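Local atomic coordinates of regulatory protein E2 (Bovine papillomavirus type 1, PDB entry 2JEX), a protein that regulates viral transcription and helps start viral DNA replication by improving the DNA-binding specificity of E1, here represented by its N-terminal transactivation domain. Residues 58-62 and 63-67; 38-41 and 42-45; 171-174 and 175-178. The protein carries 1 engineered substitution. One frame throughout, in Å; residues are numbered along the deposited sequence.

Contact 1 (58-62 and 63-67); sequences RVPHS and VVCQE
The imidazole of His61 meets Val63 at its edge: the backbone N-H of Val63 points at ND1 and lies only 9° out of the ring plane. The distance from Val63 N to His61 ND1 is 3.1 Å and the angle at the hydrogen is 158°, so the bond is nearly straight. With CG anti to the backbone N (chi1 -162°), the ring lies on the carbonyl side and runs alongside Val63, both pointing the same way, and Val63 CG2 packs 3.6 Å from His61 CE1. The carbonyl of the same histidine does a second job. His61 O accepts from Cys65 N at 3.1 Å, and more weakly from Val64 N. One residue further along, Gln66 N donates to Ser62 O at 2.8 Å. Pro60 supplies the apolar side: its CB touches Val64 CG1 and Cys65 SG, each at 3.8 Å, and Val59 CG1 is a looser neighbour of the same sulfur. Cys65 is buried, packing also on Leu43 and Tyr44 of helix 26-48. His61 holds the N-cap position of helix 62-83, and its ring nitrogen ND1 caps the amide of Val63, in the N-terminal part of the transactivation domain.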
ATOM      1  N   ARG A  58      -5.003   6.567 -26.562  1.00 78.16           N
ATOM      2  CA  ARG A  58      -3.611   6.975 -26.711  1.00 77.51           C
ATOM      3  C   ARG A  58      -2.712   6.101 -25.870  1.00 76.70           C
ATOM      4  O   ARG A  58      -3.068   5.724 -24.756  1.00 76.81           O
ATOM      5  CB  ARG A  58      -3.426   8.438 -26.299  1.00 77.50           C
ATOM      6  CG  ARG A  58      -4.171   9.438 -27.169  1.00 78.41           C
ATOM      7  CD  ARG A  58      -3.884  10.867 -26.733  1.00 78.08           C
ATOM      8  NE  ARG A  58      -4.943  11.792 -27.139  1.00 78.64           N
ATOM      9  CZ  ARG A  58      -5.998  12.104 -26.387  1.00 79.42           C
ATOM     10  NH1 ARG A  58      -6.146  11.568 -25.178  1.00 78.33           N
ATOM     11  NH2 ARG A  58      -6.909  12.955 -26.845  1.00 78.37           N
ATOM     12  N   VAL A  59      -1.543   5.779 -26.412  1.00 75.98           N
ATOM     13  CA  VAL A  59      -0.549   4.991 -25.694  1.00 74.79           C
ATOM     14  C   VAL A  59       0.321   5.918 -24.841  1.00 74.37           C
ATOM     15  O   VAL A  59       0.950   6.833 -25.375  1.00 74.39           O
ATOM     16  CB  VAL A  59       0.348   4.197 -26.671  1.00 75.08           C
ATOM     17  CG1 VAL A  59       1.330   3.331 -25.905  1.00 74.66           C
ATOM     18  CG2 VAL A  59      -0.503   3.355 -27.630  1.00 73.23           C
ATOM     19  N   PRO A  60       0.353   5.692 -23.510  1.00 73.97           N
ATOM     20  CA  PRO A  60       1.253   6.454 -22.632  1.00 73.40           C
ATOM     21  C   PRO A  60       2.729   6.281 -23.019  1.00 72.82           C
ATOM     22  O   PRO A  60       3.086   5.316 -23.703  1.00 72.40           O
ATOM     23  CB  PRO A  60       1.024   5.823 -21.250  1.00 73.66           C
ATOM     24  CG  PRO A  60      -0.286   5.131 -21.331  1.00 74.21           C
ATOM     25  CD  PRO A  60      -0.459   4.714 -22.761  1.00 73.95           C
ATOM     26  N   HIS A  61       3.570   7.212 -22.578  1.00 71.83           N
ATOM     27  CA  HIS A  61       5.020   7.042 -22.644  1.00 72.13           C
ATOM     28  C   HIS A  61       5.431   5.646 -22.165  1.00 72.42           C
ATOM     29  O   HIS A  61       4.880   5.132 -21.184  1.00 72.47           O
ATOM     30  CB  HIS A  61       5.691   8.097 -21.770  1.00 72.29           C
ATOM     31  CG  HIS A  61       7.143   8.319 -22.072  1.00 72.87           C
ATOM     32  ND1 HIS A  61       8.100   7.336 -21.914  1.00 72.43           N
ATOM     33  CD2 HIS A  61       7.805   9.427 -22.482  1.00 71.35           C
ATOM     34  CE1 HIS A  61       9.285   7.825 -22.234  1.00 73.08           C
ATOM     35  NE2 HIS A  61       9.135   9.091 -22.582  1.00 73.27           N
ATOM     36  N   SER A  62       6.401   5.044 -22.849  1.00 72.79           N
ATOM     37  CA  SER A  62       6.857   3.688 -22.540  1.00 73.92           C
ATOM     38  C   SER A  62       7.320   3.504 -21.089  1.00 74.07           C
ATOM     39  O   SER A  62       7.040   2.475 -20.484  1.00 74.49           O
ATOM     40  CB  SER A  62       7.945   3.231 -23.523  1.00 74.13           C
ATOM     41  OG  SER A  62       9.186   3.838 -23.229  1.00 76.70           O
ATOM     42  N   VAL A  63       8.008   4.506 -20.538  1.00 73.51           N
ATOM     43  CA  VAL A  63       8.439   4.494 -19.133  1.00 73.08           C
ATOM     44  C   VAL A  63       7.235   4.364 -18.172  1.00 72.72           C
ATOM     45  O   VAL A  63       7.326   3.720 -17.125  1.00 72.29           O
ATOM     46  CB  VAL A  63       9.319   5.752 -18.799  1.00 73.15           C
ATOM     47  CG1 VAL A  63       9.633   5.851 -17.316  1.00 73.08           C
ATOM     48  CG2 VAL A  63      10.623   5.727 -19.596  1.00 72.31           C
ATOM     49  N   VAL A  64       6.115   4.969 -18.559  1.00 72.25           N
ATOM     50  CA  VAL A  64       4.882   4.952 -17.785  1.00 71.21           C
ATOM     51  C   VAL A  64       4.207   3.582 -17.857  1.00 72.13           C
ATOM     52  O   VAL A  64       3.866   3.008 -16.812  1.00 72.28           O
ATOM     53  CB  VAL A  64       3.924   6.074 -18.253  1.00 71.20           C
ATOM     54  CG1 VAL A  64       2.515   5.871 -17.720  1.00 71.07           C
ATOM     55  CG2 VAL A  64       4.464   7.434 -17.844  1.00 70.30           C
ATOM     56  N   CYS A  65       4.017   3.067 -19.081  1.00 72.14           N
ATOM     57  CA  CYS A  65       3.448   1.731 -19.297  1.00 72.31           C
ATOM     58  C   CYS A  65       4.293   0.669 -18.595  1.00 71.51           C
ATOM     59  O   CYS A  65       3.760  -0.253 -17.996  1.00 71.02           O
ATOM     60  CB  CYS A  65       3.404   1.374 -20.788  1.00 72.97           C
ATOM     61  SG  CYS A  65       2.384   2.370 -21.878  1.00 76.67           S
ATOM     62  N   GLN A  66       5.611   0.805 -18.715  1.00 71.43           N
ATOM     63  CA  GLN A  66       6.580  -0.105 -18.127  1.00 72.99           C
ATOM     64  C   GLN A  66       6.451  -0.165 -16.600  1.00 73.29           C
ATOM     65  O   GLN A  66       6.545  -1.240 -15.999  1.00 73.48           O
ATOM     66  CB  GLN A  66       7.995   0.326 -18.533  1.00 72.80           C
ATOM     67  CG  GLN A  66       9.105  -0.576 -18.040  1.00 74.47           C
ATOM     68  CD  GLN A  66      10.477  -0.127 -18.509  1.00 74.72           C
ATOM     69  OE1 GLN A  66      10.844   1.046 -18.383  1.00 80.97           O
ATOM     70  NE2 GLN A  66      11.255  -1.067 -19.037  1.00 78.98           N
ATOM     71  N   GLU A  67       6.211   0.988 -15.984  1.00 73.35           N
ATOM     72  CA  GLU A  67       6.103   1.082 -14.532  1.00 73.83           C
ATOM     73  C   GLU A  67       4.792   0.510 -14.024  1.00 72.82           C
ATOM     74  O   GLU A  67       4.785  -0.280 -13.062  1.00 71.65           O
ATOM     75  CB  GLU A  67       6.279   2.526 -14.068  1.00 73.36           C
ATOM     76  CG  GLU A  67       7.022   2.650 -12.746  1.00 80.55           C
ATOM     77  CD  GLU A  67       8.206   1.680 -12.628  1.00 92.79           C
ATOM     78  OE1 GLU A  67       9.003   1.551 -13.597  1.00 93.26           O
ATOM     79  OE2 GLU A  67       8.329   1.042 -11.556  1.00 95.61           O
TER

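Contact 2 (38-41 and 42-45); sequences TENT and LLYA
Thr38 and Leu42 run side by side and point the same way, as do Glu39 and Leu43, each pair being four residues apart. In the first, methyl meets methyl: Thr38 CG2 is 3.9 Å from Leu42 CD1. CG2 can reach forward because it is anti to the backbone N (chi1 of OG1 -54°), while OG1 turns back to the carbonyl of Thr34. In the second pair the aliphatic part of an acid does the touching, Glu39 CG lying 3.8 Å from Leu43 CD1. The extended glutamate then carries its carboxylate onward to Gln12 and Gln15, which hydrogen-bond its two oxygens. These pairings are the i to i+4 contacts of a regular alpha-helix, helix 26-48, one of three helices that pack here: Leu42 and Leu43 both touch Leu8 of helix 4-21, and Leu43 also meets Cys65 of helix 62-83. Four backbone bonds fix the spacing. Leu42 N to Thr38 O, 3.0 Å, is the straightest at the hydrogen (168°), whereas Tyr44 N to Asn40 O, also 3.0 Å, is more bent, 146° at the hydrogen. The tyrosine ring leads away from the preceding turn toward Gln66, and Asn40 ND2 bonds the carbonyl of Val36.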
ATOM      1  N   THR A  38      -1.769  -6.925 -18.082  1.00 67.54           N
ATOM      2  CA  THR A  38      -2.062  -7.127 -19.490  1.00 67.22           C
ATOM      3  C   THR A  38      -2.154  -5.782 -20.224  1.00 67.36           C
ATOM      4  O   THR A  38      -1.416  -5.570 -21.173  1.00 67.62           O
ATOM      5  CB  THR A  38      -3.340  -8.000 -19.669  1.00 67.84           C
ATOM      6  OG1 THR A  38      -3.175  -9.221 -18.936  1.00 66.50           O
ATOM      7  CG2 THR A  38      -3.614  -8.326 -21.153  1.00 63.94           C
ATOM      8  N   GLU A  39      -2.998  -4.864 -19.743  1.00 67.43           N
ATOM      9  CA  GLU A  39      -3.171  -3.544 -20.382  1.00 67.53           C
ATOM     10  C   GLU A  39      -1.853  -2.799 -20.591  1.00 67.16           C
ATOM     11  O   GLU A  39      -1.552  -2.347 -21.692  1.00 67.59           O
ATOM     12  CB  GLU A  39      -4.148  -2.657 -19.592  1.00 67.23           C
ATOM     13  CG  GLU A  39      -4.268  -1.227 -20.146  1.00 66.59           C
ATOM     14  CD  GLU A  39      -5.178  -0.323 -19.319  1.00 68.15           C
ATOM     15  OE1 GLU A  39      -5.498  -0.670 -18.164  1.00 71.82           O
ATOM     16  OE2 GLU A  39      -5.578   0.742 -19.828  1.00 67.95           O
ATOM     17  N   ASN A  40      -1.066  -2.685 -19.536  1.00 66.50           N
ATOM     18  CA  ASN A  40       0.171  -1.938 -19.613  1.00 66.67           C
ATOM     19  C   ASN A  40       1.292  -2.660 -20.325  1.00 67.31           C
ATOM     20  O   ASN A  40       2.209  -2.016 -20.831  1.00 68.15           O
ATOM     21  CB  ASN A  40       0.589  -1.459 -18.230  1.00 66.43           C
ATOM     22  CG  ASN A  40      -0.358  -0.435 -17.694  1.00 66.07           C
ATOM     23  OD1 ASN A  40      -0.316   0.728 -18.088  1.00 65.17           O
ATOM     24  ND2 ASN A  40      -1.256  -0.864 -16.824  1.00 70.55           N
ATOM     25  N   THR A  41       1.214  -3.989 -20.373  1.00 67.38           N
ATOM     26  CA  THR A  41       2.159  -4.781 -21.151  1.00 67.12           C
ATOM     27  C   THR A  41       1.919  -4.550 -22.638  1.00 66.99           C
ATOM     28  O   THR A  41       2.871  -4.298 -23.376  1.00 66.92           O
ATOM     29  CB  THR A  41       2.077  -6.301 -20.812  1.00 67.39           C
ATOM     30  OG1 THR A  41       2.393  -6.496 -19.425  1.00 67.40           O
ATOM     31  CG2 THR A  41       3.043  -7.105 -21.661  1.00 63.62           C
ATOM     32  N   LEU A  42       0.654  -4.626 -23.061  1.00 66.89           N
ATOM     33  CA  LEU A  42       0.291  -4.454 -24.468  1.00 67.80           C
ATOM     34  C   LEU A  42       0.658  -3.047 -24.916  1.00 67.49           C
ATOM     35  O   LEU A  42       1.240  -2.856 -25.981  1.00 67.47           O
ATOM     36  CB  LEU A  42      -1.208  -4.696 -24.698  1.00 68.18           C
ATOM     37  CG  LEU A  42      -1.876  -6.011 -24.273  1.00 69.65           C
ATOM     38  CD1 LEU A  42      -3.368  -5.773 -24.109  1.00 66.55           C
ATOM     39  CD2 LEU A  42      -1.609  -7.159 -25.259  1.00 68.30           C
ATOM     40  N   LEU A  43       0.331  -2.081 -24.066  1.00 67.31           N
ATOM     41  CA  LEU A  43       0.593  -0.672 -24.315  1.00 67.71           C
ATOM     42  C   LEU A  43       2.088  -0.396 -24.422  1.00 68.11           C
ATOM     43  O   LEU A  43       2.519   0.380 -25.282  1.00 68.58           O
ATOM     44  CB  LEU A  43      -0.044   0.189 -23.210  1.00 67.48           C
ATOM     45  CG  LEU A  43      -1.567   0.349 -23.169  1.00 66.13           C
ATOM     46  CD1 LEU A  43      -1.956   1.203 -21.973  1.00 65.71           C
ATOM     47  CD2 LEU A  43      -2.118   0.957 -24.463  1.00 67.44           C
ATOM     48  N   TYR A  44       2.869  -1.044 -23.560  1.00 68.00           N
ATOM     49  CA  TYR A  44       4.322  -0.922 -23.597  1.00 68.24           C
ATOM     50  C   TYR A  44       4.874  -1.537 -24.873  1.00 67.65           C
ATOM     51  O   TYR A  44       5.732  -0.947 -25.532  1.00 67.80           O
ATOM     52  CB  TYR A  44       4.959  -1.564 -22.353  1.00 68.96           C
ATOM     53  CG  TYR A  44       6.472  -1.535 -22.356  1.00 71.09           C
ATOM     54  CD1 TYR A  44       7.167  -0.348 -22.117  1.00 70.70           C
ATOM     55  CD2 TYR A  44       7.211  -2.701 -22.594  1.00 73.60           C
ATOM     56  CE1 TYR A  44       8.559  -0.319 -22.127  1.00 72.58           C
ATOM     57  CE2 TYR A  44       8.604  -2.684 -22.599  1.00 73.96           C
ATOM     58  CZ  TYR A  44       9.270  -1.488 -22.371  1.00 73.10           C
ATOM     59  OH  TYR A  44      10.646  -1.462 -22.376  1.00 73.76           O
ATOM     60  N   ALA A  45       4.364  -2.718 -25.224  1.00 66.64           N
ATOM     61  CA  ALA A  45       4.754  -3.397 -26.452  1.00 65.91           C
ATOM     62  C   ALA A  45       4.392  -2.569 -27.697  1.00 65.61           C
ATOM     63  O   ALA A  45       5.134  -2.557 -28.672  1.00 65.22           O
ATOM     64  CB  ALA A  45       4.113  -4.770 -26.521  1.00 65.86           C
TER

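Contact 3 (171-174 and 175-178); sequences SAFG and DEAA. Engineered in segment 171-174: Ala172 (natural residue Arg).
Ala172, an engineered residue in place of the natural arginine, opens the contact with its CB 3.5 Å from Asp175 OD1. A water bridges the same two residues: it accepts from Ala172 N and donates to Asp175 OD1, the latter at 2.9 Å. The carboxylate comes within range because Asp175 CG stands beside its own backbone N (chi1 -69°), which directs it back toward Ala172. Ala172 O is shared by two weak bonds, from Asp175 N at 3.2 Å and Glu176 N at 3.4 Å. Phe173, next along, is buried, and its carbonyl makes the firm bond of the group: Ala177 N to Phe173 O is 2.8 Å, 160° at the hydrogen. Glu176 CG sits at the edge of the phenyl ring, near its plane, 4.3 Å from CD1 of Phe173. The glutamate chain is bent at chi2, and its OE2 hydrogen-bonds Tyr131 OH. Phe173 and Ala177 both pack on Tyr186 of strand 186-189. Gly174 O accepts weakly from Ala178 N (134°), and Ala178 CB lies 3.5 Å from the same oxygen. The arrangement is the first turn of a short helix, 173-180, that links strands 166-169 and 186-189 and lays its apolar residues on the antiparallel sheet.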
ATOM      1  N   SER A 171       9.081   4.553  11.587  1.00 71.67           N
ATOM      2  CA  SER A 171       9.033   6.001  11.680  1.00 71.96           C
ATOM      3  C   SER A 171       9.533   6.413  13.058  1.00 72.00           C
ATOM      4  O   SER A 171       9.355   5.682  14.043  1.00 72.98           O
ATOM      5  CB  SER A 171       7.603   6.481  11.462  1.00 72.24           C
ATOM      6  OG  SER A 171       7.559   7.821  11.010  1.00 74.25           O
ATOM      7  N   ALA A 172      10.200   7.559  13.127  1.00 71.42           N
ATOM      8  CA  ALA A 172      10.660   8.096  14.401  1.00 70.89           C
ATOM      9  C   ALA A 172      10.049   9.470  14.611  1.00 70.41           C
ATOM     10  O   ALA A 172      10.211  10.354  13.771  1.00 70.95           O
ATOM     11  CB  ALA A 172      12.177   8.179  14.421  1.00 70.82           C
ATOM     12  N   PHE A 173       9.355   9.659  15.726  1.00 69.72           N
ATOM     13  CA  PHE A 173       8.733  10.957  15.999  1.00 69.78           C
ATOM     14  C   PHE A 173       9.744  12.070  16.304  1.00 69.69           C
ATOM     15  O   PHE A 173       9.447  13.255  16.133  1.00 70.04           O
ATOM     16  CB  PHE A 173       7.664  10.853  17.097  1.00 69.44           C
ATOM     17  CG  PHE A 173       6.422  10.118  16.676  1.00 68.30           C
ATOM     18  CD1 PHE A 173       5.850  10.336  15.420  1.00 69.77           C
ATOM     19  CD2 PHE A 173       5.812   9.216  17.538  1.00 68.91           C
ATOM     20  CE1 PHE A 173       4.696   9.654  15.028  1.00 67.07           C
ATOM     21  CE2 PHE A 173       4.664   8.534  17.159  1.00 69.73           C
ATOM     22  CZ  PHE A 173       4.104   8.760  15.896  1.00 67.97           C
ATOM     23  N   GLY A 174      10.938  11.684  16.738  1.00 70.04           N
ATOM     24  CA  GLY A 174      12.011  12.635  16.967  1.00 69.48           C
ATOM     25  C   GLY A 174      12.473  13.280  15.680  1.00 69.40           C
ATOM     26  O   GLY A 174      12.913  14.426  15.689  1.00 69.21           O
ATOM     27  N   ASP A 175      12.381  12.535  14.577  1.00 69.57           N
ATOM     28  CA  ASP A 175      12.653  13.081  13.247  1.00 70.04           C
ATOM     29  C   ASP A 175      11.521  14.016  12.793  1.00 69.49           C
ATOM     30  O   ASP A 175      11.762  14.973  12.064  1.00 70.56           O
ATOM     31  CB  ASP A 175      12.879  11.962  12.211  1.00 70.52           C
ATOM     32  CG  ASP A 175      14.199  11.183  12.429  1.00 74.52           C
ATOM     33  OD1 ASP A 175      14.188   9.951  12.211  1.00 80.26           O
ATOM     34  OD2 ASP A 175      15.242  11.780  12.800  1.00 76.82           O
ATOM     35  N   GLU A 176      10.290  13.733  13.218  1.00 68.60           N
ATOM     36  CA  GLU A 176       9.143  14.604  12.922  1.00 67.67           C
ATOM     37  C   GLU A 176       9.216  15.921  13.696  1.00 67.91           C
ATOM     38  O   GLU A 176       8.986  16.991  13.130  1.00 67.63           O
ATOM     39  CB  GLU A 176       7.825  13.883  13.196  1.00 67.25           C
ATOM     40  CG  GLU A 176       7.581  12.666  12.296  1.00 68.74           C
ATOM     41  CD  GLU A 176       7.594  12.997  10.797  1.00 70.63           C
ATOM     42  OE1 GLU A 176       8.545  12.569  10.103  1.00 73.26           O
ATOM     43  OE2 GLU A 176       6.670  13.683  10.312  1.00 69.08           O
ATOM     44  N   ALA A 177       9.572  15.835  14.981  1.00 67.37           N
ATOM     45  CA  ALA A 177       9.713  17.008  15.837  1.00 67.09           C
ATOM     46  C   ALA A 177      10.894  17.908  15.431  1.00 67.12           C
ATOM     47  O   ALA A 177      10.903  19.107  15.722  1.00 66.47           O
ATOM     48  CB  ALA A 177       9.835  16.581  17.300  1.00 67.42           C
ATOM     49  N   ALA A 178      11.888  17.325  14.770  1.00 67.79           N
ATOM     50  CA  ALA A 178      13.033  18.079  14.250  1.00 67.99           C
ATOM     51  C   ALA A 178      12.596  18.969  13.082  1.00 68.84           C
ATOM     52  O   ALA A 178      13.280  19.936  12.732  1.00 68.86           O
ATOM     53  CB  ALA A 178      14.118  17.132  13.805  1.00 67.34           C
TER
HETATM   54  O   HOH W   1      11.949   8.900  10.707  1.00 72.85           O

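Overall arrangement
Contacts 1 and 2 belong to one packing unit: their centres are 8 Å apart and their atoms touch. Val59 CG1 lies 3.2 Å from Leu43 O, and Cys65 O is 3.4 Å from Asn40 CB, so the loop before helix 62-83 and its first turns rest on the later turns of helix 26-48. Ser62 O and Gln66 also meet Tyr44. Contact 3 is a separate element in the beta-rich part of the chain. Its centre is 37 Å from that of contact 1 and 41 Å from that of contact 2, with nearest atoms about 23 Å and 30 Å away respectively. The set thus samples both halves of the transactivation domain, helical and sheet, contacts 2 and 3 lying on opposite sides of the chain's centre.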